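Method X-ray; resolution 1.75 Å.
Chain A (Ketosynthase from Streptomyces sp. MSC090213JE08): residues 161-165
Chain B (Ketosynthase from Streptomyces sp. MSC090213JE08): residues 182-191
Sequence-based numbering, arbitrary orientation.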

# COMPACT_ATOMS: atom_id res chain seq x y z
N VAL A 161 5.15 -7.89 -14.40
CA VAL A 161 5.35 -7.39 -13.09
C VAL A 161 4.00 -7.34 -12.39
O VAL A 161 3.01 -6.92 -12.99
CB VAL A 161 5.97 -5.99 -13.24
CG1 VAL A 161 5.70 -5.07 -12.07
CG2 VAL A 161 7.46 -6.15 -13.52
N GLU A 162 4.02 -7.72 -11.11
CA GLU A 162 3.01 -7.31 -10.15
C GLU A 162 3.50 -6.02 -9.49
O GLU A 162 4.41 -6.04 -8.69
CB GLU A 162 2.85 -8.42 -9.13
CG GLU A 162 1.72 -8.21 -8.14
CD GLU A 162 1.75 -9.29 -7.08
OE1 GLU A 162 2.52 -10.26 -7.25
OE2 GLU A 162 1.03 -9.16 -6.08
N ALA A 163 2.87 -4.93 -9.86
CA ALA A 163 3.22 -3.57 -9.36
C ALA A 163 2.22 -3.16 -8.29
O ALA A 163 1.12 -2.81 -8.59
CB ALA A 163 3.20 -2.58 -10.50
N THR A 164 2.65 -3.28 -7.04
CA THR A 164 1.82 -3.07 -5.92
C THR A 164 2.40 -1.92 -5.10
O THR A 164 3.52 -2.01 -4.57
CB THR A 164 1.77 -4.32 -5.03
OG1 THR A 164 1.30 -5.40 -5.83
CG2 THR A 164 0.81 -4.14 -3.88
N THR A 165 1.64 -0.87 -4.95
CA THR A 165 2.05 0.14 -4.01
C THR A 165 1.43 -0.15 -2.65
O THR A 165 0.23 -0.29 -2.57
CB THR A 165 1.58 1.53 -4.44
OG1 THR A 165 2.20 1.71 -5.71
CG2 THR A 165 2.02 2.63 -3.50
N LEU B 182 -7.47 -7.27 -6.60
CA LEU B 182 -6.70 -8.43 -7.02
C LEU B 182 -5.27 -8.40 -6.47
O LEU B 182 -4.76 -9.44 -6.17
CB LEU B 182 -6.74 -8.56 -8.55
CG LEU B 182 -8.14 -8.69 -9.11
CD1 LEU B 182 -8.14 -8.87 -10.64
CD2 LEU B 182 -8.83 -9.89 -8.49
N LEU B 183 -4.63 -7.23 -6.39
CA LEU B 183 -3.34 -7.10 -5.76
C LEU B 183 -3.49 -7.52 -4.30
O LEU B 183 -2.64 -8.20 -3.77
CB LEU B 183 -2.90 -5.65 -5.86
CG LEU B 183 -2.62 -5.14 -7.27
CD1 LEU B 183 -2.19 -3.70 -7.17
CD2 LEU B 183 -1.54 -5.96 -7.96
N ALA B 184 -4.60 -7.11 -3.69
CA ALA B 184 -4.82 -7.44 -2.30
C ALA B 184 -4.95 -8.96 -2.18
O ALA B 184 -4.44 -9.56 -1.26
CB ALA B 184 -6.04 -6.79 -1.78
N LEU B 185 -5.72 -9.55 -3.10
CA LEU B 185 -6.00 -10.96 -3.05
C LEU B 185 -4.69 -11.72 -3.19
O LEU B 185 -4.44 -12.72 -2.51
CB LEU B 185 -6.98 -11.32 -4.16
CG LEU B 185 -7.34 -12.79 -4.24
CD1 LEU B 185 -7.86 -13.30 -2.92
CD2 LEU B 185 -8.37 -12.98 -5.32
N ASN B 186 -3.84 -11.26 -4.12
CA ASN B 186 -2.61 -11.96 -4.37
C ASN B 186 -1.66 -11.81 -3.18
O ASN B 186 -0.91 -12.73 -2.77
CB ASN B 186 -1.93 -11.46 -5.63
CG ASN B 186 -1.02 -12.53 -6.18
OD1 ASN B 186 -1.42 -13.69 -6.24
ND2 ASN B 186 0.13 -12.11 -6.63
N TYR B 187 -1.68 -10.61 -2.58
CA TYR B 187 -0.90 -10.35 -1.42
C TYR B 187 -1.29 -11.34 -0.31
O TYR B 187 -0.42 -11.99 0.31
CB TYR B 187 -1.11 -8.88 -1.05
CG TYR B 187 -0.38 -8.44 0.19
CD1 TYR B 187 0.90 -7.94 0.12
CD2 TYR B 187 -0.97 -8.54 1.42
CE1 TYR B 187 1.56 -7.51 1.25
CE2 TYR B 187 -0.30 -8.14 2.56
CZ TYR B 187 0.98 -7.66 2.49
OH TYR B 187 1.65 -7.23 3.63
N ALA B 188 -2.57 -11.41 -0.03
CA ALA B 188 -3.11 -12.33 1.02
C ALA B 188 -2.69 -13.77 0.71
O ALA B 188 -2.22 -14.49 1.59
CB ALA B 188 -4.58 -12.21 1.06
N ARG B 189 -2.87 -14.17 -0.54
CA ARG B 189 -2.56 -15.49 -1.00
C ARG B 189 -1.10 -15.78 -0.68
O ARG B 189 -0.79 -16.84 -0.14
CB ARG B 189 -2.84 -15.64 -2.50
CG ARG B 189 -2.36 -16.98 -3.04
CD ARG B 189 -2.68 -17.08 -4.52
NE ARG B 189 -1.73 -16.32 -5.32
CZ ARG B 189 -0.48 -16.69 -5.57
NH1 ARG B 189 -0.08 -17.91 -5.22
NH2 ARG B 189 0.37 -15.86 -6.15
N ARG B 190 -0.20 -14.86 -1.02
CA ARG B 190 1.21 -15.07 -0.79
C ARG B 190 1.55 -15.12 0.69
O ARG B 190 2.21 -16.04 1.14
CB ARG B 190 2.01 -13.96 -1.44
CG ARG B 190 2.01 -14.09 -2.95
CD ARG B 190 3.39 -13.96 -3.45
NE ARG B 190 3.38 -14.25 -4.87
CZ ARG B 190 3.44 -13.36 -5.84
NH1 ARG B 190 3.54 -12.05 -5.58
NH2 ARG B 190 3.38 -13.81 -7.09
N LEU B 191 1.06 -14.16 1.48
CA LEU B 191 1.35 -14.15 2.92
C LEU B 191 0.80 -15.39 3.60
O LEU B 191 1.47 -15.93 4.51
CB LEU B 191 0.85 -12.87 3.58
CG LEU B 191 1.94 -11.79 3.64
CD1 LEU B 191 2.32 -11.29 2.25
CD2 LEU B 191 1.53 -10.63 4.53
O HOH W 1 0.02 -7.35 -4.63
O HOH W 2 3.42 -11.93 -9.03

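A single buried carboxylate, that of E162(A), gathers nearly all the polar interactions of this contact between two ketosynthase chains. The general principle is that an acid removed from bulk solvent needs its charge answered locally, and here a strand supplies the acid while a helix of the partner chain, running nearly at right angles to it (99°), supplies much of the answer.

The CA-to-CB bond of E162(A) points toward the helix, and with chi1 and chi2 both t the chain is extended as far as its carboxylate. There R190(B) meets it in a salt bridge, NH1 of R190(B) donating to OE1 of E162(A) at 2.7 Å. The oxygen lies at the edge of the guanidinium, near its plane, where the N-H groups point. One helical turn earlier, N186(B) ND2 donates to E162(A) OE2 at 3.1 Å, and the N-H...acceptor angle of 171° makes this bond almost linear. The amide is held from its other end as well: N186(B) OD1 accepts from R189(B) NE and NH2, each at 2.8 Å, so that the asparagine links an arginine of its own helix to the acid across the interface.

Two waters add to the arrangement. Water 2 donates to E162(A) OE1 and accepts from R190(B) NH2, bridging the same two residues that the salt bridge joins. Water 1 donates to E162(A) OE2 and to the backbone L183(B) O, while accepting from T164(A) OG1; it therefore ties E162(A) and T164(A) to the helix backbone.

Beside this polar cluster, L183(B) provides the apolar packing. Its CA-to-CB bond points sideways, yet the end of the side chain comes nearer the strand: CD2 of L183(B) lies 4.0 Å from E162(A) CG and 3.6 Å from T164(A) OG1, and L183(B) CD1 lies 3.7 Å from A163(A) O. The leucine thus packs along three consecutive strand residues.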